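Local coordinates for lombricine kinase (Urechis caupo, PDB 3JPZ), which probably transfers a phosphoryl group reversibly between ATP and the guanidino compound lombricine, as a member of the phosphagen kinase family, at residues P293-E296 against D297-A301; Q31-F34 against G35-T38; P131-R135 against G136-E140; A78-N81 against E82-G86. All blocks are in the same frame, centred on the assembly; numbering follows the deposited sequence.

All four contacts are local ones at helix ends, and along the chain they come in the order 2, 4, 3, 1. Interaction 2 lies at the C-terminal end of helix 27-33 and interaction 4 at that of helix 73-83, their centres about 21 Å apart. Interaction 3 starts helix 135-149, directly at the second subunit, and interaction 1 forms the short helix 295-301 beside the edge strand 304-307 of the large antiparallel sheet. These last two stand on opposite sides of the chain's centre, about 43 Å apart between centres. None touches another: 2 and 4 end helices of the N-terminal part, 3 carries a helix start into the subunit interface, and 1 flanks the sheet edge.

Interaction 1: residues P293-E296 against D297-A301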
loop_
_atom_site.group_PDB
_atom_site.type_symbol
_atom_site.label_atom_id
_atom_site.label_comp_id
_atom_site.label_asym_id
_atom_site.label_seq_id
_atom_site.Cartn_x
_atom_site.Cartn_y
_atom_site.Cartn_z
ATOM N N PRO A 293 14.745 1.350 -40.131
ATOM C CA PRO A 293 15.606 2.124 -39.227
ATOM C C PRO A 293 14.933 3.362 -38.633
ATOM O O PRO A 293 15.317 3.777 -37.545
ATOM C CB PRO A 293 16.771 2.548 -40.125
ATOM C CG PRO A 293 16.805 1.535 -41.208
ATOM C CD PRO A 293 15.390 1.103 -41.433
ATOM N N LYS A 294 13.946 3.930 -39.324
ATOM C CA LYS A 294 13.303 5.155 -38.866
ATOM C C LYS A 294 11.929 4.872 -38.262
ATOM O O LYS A 294 11.104 5.767 -38.110
ATOM C CB LYS A 294 13.168 6.147 -40.023
ATOM C CG LYS A 294 14.498 6.481 -40.711
ATOM C CD LYS A 294 14.648 7.984 -40.943
ATOM C CE LYS A 294 15.418 8.305 -42.223
ATOM N NZ LYS A 294 16.879 8.024 -42.124
ATOM N N PHE A 295 11.701 3.620 -37.899
ATOM C CA PHE A 295 10.401 3.186 -37.404
ATOM C C PHE A 295 10.009 3.986 -36.168
ATOM O O PHE A 295 8.921 4.552 -36.101
ATOM C CB PHE A 295 10.450 1.683 -37.106
ATOM C CG PHE A 295 9.196 1.129 -36.481
ATOM C CD1 PHE A 295 7.942 1.447 -36.983
ATOM C CD2 PHE A 295 9.281 0.252 -35.410
ATOM C CE1 PHE A 295 6.803 0.924 -36.416
ATOM C CE2 PHE A 295 8.138 -0.284 -34.840
ATOM C CZ PHE A 295 6.902 0.046 -35.341
ATOM N N GLU A 296 10.917 4.037 -35.198
ATOM C CA GLU A 296 10.676 4.725 -33.936
ATOM C C GLU A 296 10.488 6.212 -34.166
ATOM O O GLU A 296 9.626 6.856 -33.566
ATOM C CB GLU A 296 11.867 4.528 -33.006
ATOM C CG GLU A 296 11.479 4.399 -31.573
ATOM C CD GLU A 296 10.604 3.199 -31.354
ATOM O OE1 GLU A 296 10.998 2.097 -31.792
ATOM O OE2 GLU A 296 9.516 3.369 -30.773
ATOM N N ASP A 297 11.331 6.750 -35.031
ATOM C CA ASP A 297 11.258 8.148 -35.409
ATOM C C ASP A 297 9.845 8.451 -35.898
ATOM O O ASP A 297 9.251 9.453 -35.525
ATOM C CB ASP A 297 12.245 8.474 -36.541
ATOM C CG ASP A 297 13.579 7.730 -36.422
ATOM O OD1 ASP A 297 13.608 6.537 -36.039
ATOM O OD2 ASP A 297 14.613 8.346 -36.753
ATOM N N ILE A 298 9.323 7.563 -36.739
ATOM C CA ILE A 298 8.065 7.783 -37.437
ATOM C C ILE A 298 6.899 7.837 -36.461
ATOM O O ILE A 298 6.043 8.717 -36.533
ATOM C CB ILE A 298 7.830 6.668 -38.471
ATOM C CG1 ILE A 298 8.772 6.870 -39.665
ATOM C CG2 ILE A 298 6.378 6.649 -38.919
ATOM C CD1 ILE A 298 9.126 5.601 -40.407
ATOM N N VAL A 299 6.876 6.882 -35.548
ATOM C CA VAL A 299 5.817 6.811 -34.561
ATOM C C VAL A 299 5.805 8.047 -33.661
ATOM O O VAL A 299 4.745 8.604 -33.385
ATOM C CB VAL A 299 5.963 5.561 -33.704
ATOM C CG1 VAL A 299 5.038 5.629 -32.507
ATOM C CG2 VAL A 299 5.669 4.327 -34.542
ATOM N N VAL A 300 6.981 8.471 -33.204
ATOM C CA VAL A 300 7.075 9.672 -32.378
ATOM C C VAL A 300 6.622 10.873 -33.193
ATOM O O VAL A 300 5.804 11.670 -32.746
ATOM C CB VAL A 300 8.511 9.913 -31.862
ATOM C CG1 VAL A 300 8.661 11.342 -31.333
ATOM C CG2 VAL A 300 8.857 8.921 -30.783
ATOM N N ALA A 301 7.152 10.987 -34.400
ATOM C CA ALA A 301 6.810 12.093 -35.276
ATOM C C ALA A 301 5.299 12.160 -35.499
ATOM O O ALA A 301 4.750 13.233 -35.714
ATOM C CB ALA A 301 7.537 11.957 -36.605
#
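The side chains of Phe-295 and Val-299, one turn apart on the short helix 295-301, run in the same direction and touch. A chi1 of 175° sets the ring of Phe-295 opposite its own amide N, and CE1 of Phe-295 comes 4.0 Å from CG2 of Val-299. The methyl approaches the ring obliquely. Beyond the pair, Tyr-321 meets the phenyl ring edge-to-face, and Val-299 also rests on Leu-304 of strand 304-307.

Lys-294 is the N-cap residue. O of Lys-294 accepts from N of Ile-298 at 2.9 Å. CG1 and CD1 of Ile-298 both press to 3.0 Å from O of Lys-294, a tight fit, and the side chain goes on to Leu-347 and Met-350 of helix 333-355. Asp-297 turns its carboxylate back toward the helix start (chi1 -38°), bringing OD1 of Asp-297 to 3.2 Å from CA of Lys-294. The bent chain of Lys-294 leads its end away, leaving NZ of Lys-294 5.8 Å from OD2 of Asp-297, too far for a salt bridge. Glu-296 instead pairs with Lys-306 in one.

Phe-295, Ile-298 and Val-299 suit the buried side, while Glu-296 and Asp-297 suit the exposed first turn, where negative charge would be expected to interact favourably with the helix dipole.

Interaction 2: residues Q31-F34 against G35-T38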
loop_
_atom_site.group_PDB
_atom_site.type_symbol
_atom_site.label_atom_id
_atom_site.label_comp_id
_atom_site.label_asym_id
_atom_site.label_seq_id
_atom_site.Cartn_x
_atom_site.Cartn_y
_atom_site.Cartn_z
ATOM N N GLN A 31 4.711 25.014 1.884
ATOM C CA GLN A 31 4.282 25.752 3.061
ATOM C C GLN A 31 2.930 26.412 2.804
ATOM O O GLN A 31 2.054 26.416 3.666
ATOM C CB GLN A 31 5.336 26.803 3.416
ATOM C CG GLN A 31 5.229 27.378 4.819
ATOM C CD GLN A 31 6.394 28.297 5.147
ATOM O OE1 GLN A 31 6.832 29.084 4.308
ATOM N NE2 GLN A 31 6.902 28.199 6.369
ATOM N N ARG A 32 2.767 26.961 1.608
ATOM C CA ARG A 32 1.517 27.599 1.225
ATOM C C ARG A 32 0.366 26.612 1.257
ATOM O O ARG A 32 -0.737 26.943 1.690
ATOM C CB ARG A 32 1.625 28.166 -0.185
ATOM C CG ARG A 32 2.392 29.463 -0.284
ATOM C CD ARG A 32 2.156 30.136 -1.630
ATOM N NE ARG A 32 2.886 29.469 -2.703
ATOM C CZ ARG A 32 4.173 29.657 -2.968
ATOM N NH1 ARG A 32 4.887 30.500 -2.242
ATOM N NH2 ARG A 32 4.748 29.003 -3.968
ATOM N N LEU A 33 0.638 25.397 0.792
ATOM C CA LEU A 33 -0.393 24.386 0.605
ATOM C C LEU A 33 -0.605 23.565 1.863
ATOM O O LEU A 33 -1.646 22.929 2.032
ATOM C CB LEU A 33 -0.006 23.478 -0.567
ATOM C CG LEU A 33 0.224 24.297 -1.831
ATOM C CD1 LEU A 33 0.839 23.462 -2.952
ATOM C CD2 LEU A 33 -1.090 24.905 -2.268
ATOM N N PHE A 34 0.381 23.593 2.749
ATOM C CA PHE A 34 0.303 22.858 4.006
ATOM C C PHE A 34 -0.763 23.506 4.883
ATOM O O PHE A 34 -0.761 24.716 5.073
ATOM C CB PHE A 34 1.661 22.877 4.710
ATOM C CG PHE A 34 1.802 21.842 5.785
ATOM C CD1 PHE A 34 2.240 20.569 5.481
ATOM C CD2 PHE A 34 1.502 22.142 7.101
ATOM C CE1 PHE A 34 2.368 19.616 6.463
ATOM C CE2 PHE A 34 1.637 21.190 8.087
ATOM C CZ PHE A 34 2.066 19.927 7.767
ATOM N N GLY A 35 -1.687 22.706 5.396
ATOM C CA GLY A 35 -2.763 23.241 6.212
ATOM C C GLY A 35 -4.021 23.519 5.409
ATOM O O GLY A 35 -5.079 23.801 5.971
ATOM N N LYS A 36 -3.906 23.448 4.087
ATOM C CA LYS A 36 -5.075 23.546 3.227
ATOM C C LYS A 36 -5.769 22.193 3.139
ATOM O O LYS A 36 -5.141 21.137 3.258
ATOM C CB LYS A 36 -4.699 24.024 1.825
ATOM C CG LYS A 36 -3.874 25.292 1.792
ATOM C CD LYS A 36 -3.908 25.936 0.417
ATOM C CE LYS A 36 -5.253 26.605 0.161
ATOM N NZ LYS A 36 -5.425 27.019 -1.255
ATOM N N LYS A 37 -7.078 22.235 2.941
ATOM C CA LYS A 37 -7.865 21.030 2.815
ATOM C C LYS A 37 -9.050 21.305 1.910
ATOM O O LYS A 37 -9.646 22.379 1.970
ATOM C CB LYS A 37 -8.357 20.565 4.186
ATOM C CG LYS A 37 -9.389 21.483 4.832
ATOM C CD LYS A 37 -10.083 20.804 6.001
ATOM C CE LYS A 37 -9.099 19.987 6.827
ATOM N NZ LYS A 37 -9.698 19.465 8.082
ATOM N N THR A 38 -9.386 20.336 1.069
ATOM C CA THR A 38 -10.583 20.434 0.249
ATOM C C THR A 38 -11.772 20.206 1.160
ATOM O O THR A 38 -11.602 19.967 2.349
ATOM C CB THR A 38 -10.611 19.363 -0.846
ATOM O OG1 THR A 38 -10.866 18.085 -0.247
ATOM C CG2 THR A 38 -9.285 19.329 -1.609
HETATM O O HOH W 1 -2.592 20.553 2.922
#
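Lys-36 folds back over the end of helix 27-33, and its aliphatic chain can be followed across the last turn. CB of Lys-36 lies 3.3 Å from the carbonyl O of Leu-33. Because CG is anti to its own carbonyl carbon (chi1 -52°), the chain runs back toward the helix; CG of Lys-36 stays by that oxygen and comes 3.5 Å from O of Arg-32. One step further, CD of Lys-36 is 3.6 Å from O of Arg-32 and 4.0 Å from CD2 of Leu-33. A bend at chi3 (74°) then carries CE away toward the ammonium, where NZ reaches its hydrogen-bond partner, the carbonyl O of Val-71. Lysine suits this place because its methylenes can lie against a leucine while its tip binds a backbone oxygen.

The backbone here makes a type II beta turn from Leu-33 to Lys-36. The amide N of Lys-36 donates to O of Leu-33 at 3.1 Å, arriving well above the carbonyl plane. O of Leu-33 also accepts from a water at 2.7 Å, which donates again to O of Lys-36. Gly-35 occupies the third place of the turn with a positive phi of 95°, where a CB would collide with O of Phe-34.

Two bonds therefore grip the Leu-33 carbonyl, which lies at the end of the helix; the chain can leave the helix with this oxygen satisfied by a turn amide and a water.

Interaction 3: residues P131-R135 against G136-E140; sequences PSCTR and GERRE
A capping box opens helix 135-149, with Thr-134 as the N-cap and Glu-137 closing it from the first turn. OG1 of Thr-134 accepts from the amide N of Glu-137 at 3.0 Å, and in return OE1 of Glu-137 accepts from N of Thr-134, also at 3.0 Å. OG1 sits between its backbone N and carbonyl carbon (chi1 53°), aimed at the first turn. Threonine suits the cap as a short hydroxyl acceptor, and glutamate as a carboxylate long enough to reach back; N of Cys-128 holds its OE2.

One residue before the cap, SG of Cys-133 lies 3.5 Å from NH2 of Arg-138, whose guanidinium carries O of Thr-134 over one face. Asp-197 forms salt bridges with both Arg-135 and Arg-138. In the second subunit, Asn-5 hydrogen-bonds Thr-134 OG1 and Asp-45 forms a salt bridge with Arg-135, so the helix start belongs to the dimer interface.

Arg-139 runs alongside Arg-135; its NH2 hydrogen-bonds O of Phe-11 of the second subunit and forms a salt bridge with Asp-200, which would offset the nearby like charge. One water donates to O of Arg-135 at 2.7 Å and accepts from NH1 of Arg-138 at 2.9 Å.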
loop_
_atom_site.group_PDB
_atom_site.type_symbol
_atom_site.label_atom_id
_atom_site.label_comp_id
_atom_site.label_asym_id
_atom_site.label_seq_id
_atom_site.Cartn_x
_atom_site.Cartn_y
_atom_site.Cartn_z
ATOM N N PRO A 131 -8.218 7.477 -4.478
ATOM C CA PRO A 131 -7.230 7.670 -3.414
ATOM C C PRO A 131 -7.853 8.069 -2.075
ATOM O O PRO A 131 -7.301 7.698 -1.037
ATOM C CB PRO A 131 -6.337 8.801 -3.957
ATOM C CG PRO A 131 -6.534 8.757 -5.446
ATOM C CD PRO A 131 -7.984 8.375 -5.617
ATOM N N SER A 132 -8.980 8.781 -2.102
ATOM C CA SER A 132 -9.535 9.395 -0.899
ATOM C C SER A 132 -10.986 9.018 -0.599
ATOM O O SER A 132 -11.535 9.445 0.407
ATOM C CB SER A 132 -9.449 10.915 -1.012
ATOM O OG SER A 132 -8.106 11.339 -1.145
ATOM N N CYS A 133 -11.606 8.225 -1.464
ATOM C CA CYS A 133 -13.014 7.895 -1.299
ATOM C C CYS A 133 -13.225 6.875 -0.188
ATOM O O CYS A 133 -12.441 5.944 -0.020
ATOM C CB CYS A 133 -13.586 7.334 -2.598
ATOM S SG CYS A 133 -12.866 5.736 -3.062
ATOM N N THR A 134 -14.305 7.047 0.565
ATOM C CA THR A 134 -14.661 6.085 1.581
ATOM C C THR A 134 -15.285 4.888 0.883
ATOM O O THR A 134 -15.615 4.970 -0.298
ATOM C CB THR A 134 -15.697 6.673 2.554
ATOM O OG1 THR A 134 -16.808 7.178 1.804
ATOM C CG2 THR A 134 -15.091 7.796 3.372
ATOM N N ARG A 135 -15.440 3.783 1.606
ATOM C CA ARG A 135 -16.206 2.636 1.122
ATOM C C ARG A 135 -17.628 3.033 0.717
ATOM O O ARG A 135 -18.185 2.479 -0.226
ATOM C CB ARG A 135 -16.286 1.557 2.200
ATOM C CG ARG A 135 -15.115 0.596 2.211
ATOM C CD ARG A 135 -15.334 -0.464 3.264
ATOM N NE ARG A 135 -15.508 0.141 4.576
ATOM C CZ ARG A 135 -14.514 0.435 5.404
ATOM N NH1 ARG A 135 -14.774 0.991 6.584
ATOM N NH2 ARG A 135 -13.262 0.171 5.053
ATOM N N GLY A 136 -18.211 3.983 1.439
ATOM C CA GLY A 136 -19.567 4.421 1.160
ATOM C C GLY A 136 -19.637 5.234 -0.121
ATOM O O GLY A 136 -20.526 5.040 -0.951
ATOM N N GLU A 137 -18.692 6.152 -0.277
ATOM C CA GLU A 137 -18.611 6.959 -1.477
ATOM C C GLU A 137 -18.460 6.050 -2.684
ATOM O O GLU A 137 -19.117 6.237 -3.702
ATOM C CB GLU A 137 -17.409 7.896 -1.401
ATOM C CG GLU A 137 -17.651 9.183 -0.646
ATOM C CD GLU A 137 -16.452 10.110 -0.708
ATOM O OE1 GLU A 137 -15.398 9.755 -0.143
ATOM O OE2 GLU A 137 -16.563 11.189 -1.321
ATOM N N ARG A 138 -17.595 5.053 -2.549
ATOM C CA ARG A 138 -17.230 4.182 -3.657
ATOM C C ARG A 138 -18.416 3.350 -4.088
ATOM O O ARG A 138 -18.613 3.097 -5.276
ATOM C CB ARG A 138 -16.086 3.258 -3.238
ATOM C CG ARG A 138 -15.335 2.626 -4.395
ATOM C CD ARG A 138 -14.338 1.589 -3.902
ATOM N NE ARG A 138 -13.180 2.205 -3.257
ATOM C CZ ARG A 138 -12.900 2.139 -1.958
ATOM N NH1 ARG A 138 -13.679 1.469 -1.122
ATOM N NH2 ARG A 138 -11.820 2.743 -1.494
ATOM N N ARG A 139 -19.193 2.905 -3.107
ATOM C CA ARG A 139 -20.400 2.148 -3.381
ATOM C C ARG A 139 -21.408 3.029 -4.094
ATOM O O ARG A 139 -22.186 2.537 -4.892
ATOM C CB ARG A 139 -21.010 1.609 -2.084
ATOM C CG ARG A 139 -20.302 0.391 -1.525
ATOM C CD ARG A 139 -20.503 0.308 -0.028
ATOM N NE ARG A 139 -19.754 -0.789 0.574
ATOM C CZ ARG A 139 -19.795 -1.088 1.867
ATOM N NH1 ARG A 139 -20.552 -0.369 2.694
ATOM N NH2 ARG A 139 -19.081 -2.107 2.328
ATOM N N GLU A 140 -21.394 4.324 -3.785
ATOM C CA GLU A 140 -22.270 5.293 -4.437
ATOM C C GLU A 140 -21.849 5.522 -5.887
ATOM O O GLU A 140 -22.693 5.669 -6.760
ATOM C CB GLU A 140 -22.280 6.617 -3.670
ATOM C CG GLU A 140 -23.098 7.727 -4.328
ATOM C CD GLU A 140 -24.582 7.410 -4.402
ATOM O OE1 GLU A 140 -24.993 6.363 -3.869
ATOM O OE2 GLU A 140 -25.337 8.209 -4.998
HETATM O O HOH W 2 -16.496 0.619 -1.301
#

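Interaction 4: residues A78-N81 against E82-G86; sequences AVIN and EKHKG
Ile-80 and His-84 make the tightly packed side of this helix end. CG2 of Ile-80 reaches the imidazole of His-84, 3.8 Å from CD2. The ring also turns an edge to the backbone: O of Ile-80 lies in its plane, 3.3 Å from CD2 of His-84, while CG of Lys-83 covers part of one ring face. With chi1 -64° the ring of His-84 turns back toward Ile-80, and its NE2 hydrogen-bonds O of Pro-271; since a carbonyl oxygen can only accept, NE2 is the donor. Ile-80 continues the apolar side onto Leu-274, and Val-79 onto helix 20-24. N of Lys-83 donates to O of Val-79 at 2.9 Å, nearly straight, whereas N of Glu-82 is shared weakly between O of Ala-78 and O of Val-79.

The helix ends in a Schellman motif. N of Gly-86 donates to O of Asn-81 at 3.0 Å, and N of Lys-85 to O of Glu-82 at 3.1 Å. Lys-85, the C-prime residue, has a positive phi of 44°, and Gly-86 follows at 98°, where a side chain would jam against the preceding carbonyl.

The other side is looser and nearer solvent. CB of Lys-85 points away from the preceding turn, and the residue is exposed; Lys-83 likewise sends its end outward. OD1 of Asn-81 accepts from N of Phe-87 and passes 3.5 Å from CA of Gly-86. Glu-82 is the exception on this side: its extended chain takes OE2 to a salt bridge with Arg-23 and OE1 to a hydrogen bond with His-24.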
loop_
_atom_site.group_PDB
_atom_site.type_symbol
_atom_site.label_atom_id
_atom_site.label_comp_id
_atom_site.label_asym_id
_atom_site.label_seq_id
_atom_site.Cartn_x
_atom_site.Cartn_y
_atom_site.Cartn_z
ATOM N N ALA A 78 1.508 23.284 -12.127
ATOM C CA ALA A 78 2.910 23.164 -12.499
ATOM C C ALA A 78 3.187 21.774 -13.062
ATOM O O ALA A 78 3.915 21.615 -14.043
ATOM C CB ALA A 78 3.801 23.442 -11.308
ATOM N N VAL A 79 2.601 20.765 -12.432
ATOM C CA VAL A 79 2.836 19.395 -12.834
ATOM C C VAL A 79 2.204 19.144 -14.204
ATOM O O VAL A 79 2.844 18.599 -15.095
ATOM C CB VAL A 79 2.300 18.398 -11.775
ATOM C CG1 VAL A 79 2.077 17.045 -12.375
ATOM C CG2 VAL A 79 3.266 18.307 -10.601
ATOM N N ILE A 80 0.952 19.561 -14.359
ATOM C CA ILE A 80 0.237 19.459 -15.623
ATOM C C ILE A 80 1.027 20.077 -16.772
ATOM O O ILE A 80 1.035 19.553 -17.889
ATOM C CB ILE A 80 -1.129 20.183 -15.544
ATOM C CG1 ILE A 80 -2.083 19.433 -14.617
ATOM C CG2 ILE A 80 -1.748 20.311 -16.922
ATOM C CD1 ILE A 80 -3.328 20.236 -14.234
ATOM N N ASN A 81 1.671 21.205 -16.505
ATOM C CA ASN A 81 2.384 21.940 -17.551
ATOM C C ASN A 81 3.635 21.201 -18.020
ATOM O O ASN A 81 4.072 21.365 -19.159
ATOM C CB ASN A 81 2.764 23.329 -17.051
ATOM C CG ASN A 81 3.505 24.150 -18.096
ATOM O OD1 ASN A 81 3.012 24.370 -19.202
ATOM N ND2 ASN A 81 4.689 24.618 -17.739
ATOM N N GLU A 82 4.222 20.398 -17.143
ATOM C CA GLU A 82 5.378 19.605 -17.537
ATOM C C GLU A 82 4.918 18.341 -18.236
ATOM O O GLU A 82 5.394 18.007 -19.312
ATOM C CB GLU A 82 6.234 19.233 -16.332
ATOM C CG GLU A 82 7.382 18.294 -16.692
ATOM C CD GLU A 82 8.463 18.258 -15.633
ATOM O OE1 GLU A 82 8.278 18.886 -14.576
ATOM O OE2 GLU A 82 9.501 17.608 -15.859
ATOM N N LYS A 83 3.981 17.642 -17.611
ATOM C CA LYS A 83 3.524 16.352 -18.109
ATOM C C LYS A 83 2.944 16.473 -19.510
ATOM O O LYS A 83 3.143 15.604 -20.357
ATOM C CB LYS A 83 2.467 15.768 -17.168
ATOM C CG LYS A 83 1.721 14.582 -17.744
ATOM C CD LYS A 83 2.636 13.382 -17.909
ATOM C CE LYS A 83 1.988 12.304 -18.761
ATOM N NZ LYS A 83 3.004 11.361 -19.291
ATOM N N HIS A 84 2.229 17.564 -19.751
ATOM C CA HIS A 84 1.531 17.742 -21.011
ATOM C C HIS A 84 2.267 18.697 -21.932
ATOM O O HIS A 84 1.682 19.262 -22.863
ATOM C CB HIS A 84 0.098 18.190 -20.738
ATOM C CG HIS A 84 -0.696 17.153 -20.011
ATOM N ND1 HIS A 84 -1.253 16.065 -20.647
ATOM C CD2 HIS A 84 -0.971 17.000 -18.695
ATOM C CE1 HIS A 84 -1.864 15.304 -19.757
ATOM N NE2 HIS A 84 -1.702 15.843 -18.565
ATOM N N LYS A 85 3.561 18.846 -21.662
ATOM C CA LYS A 85 4.480 19.563 -22.534
ATOM C C LYS A 85 3.901 20.871 -23.049
ATOM O O LYS A 85 3.732 21.062 -24.255
ATOM C CB LYS A 85 4.883 18.669 -23.706
ATOM C CG LYS A 85 5.557 17.371 -23.281
ATOM C CD LYS A 85 6.207 16.676 -24.470
ATOM C CE LYS A 85 6.525 15.219 -24.172
ATOM N NZ LYS A 85 5.301 14.390 -24.015
ATOM N N GLY A 86 3.616 21.781 -22.129
ATOM C CA GLY A 86 3.087 23.077 -22.493
ATOM C C GLY A 86 1.583 23.126 -22.348
ATOM O O GLY A 86 0.843 22.919 -23.306
#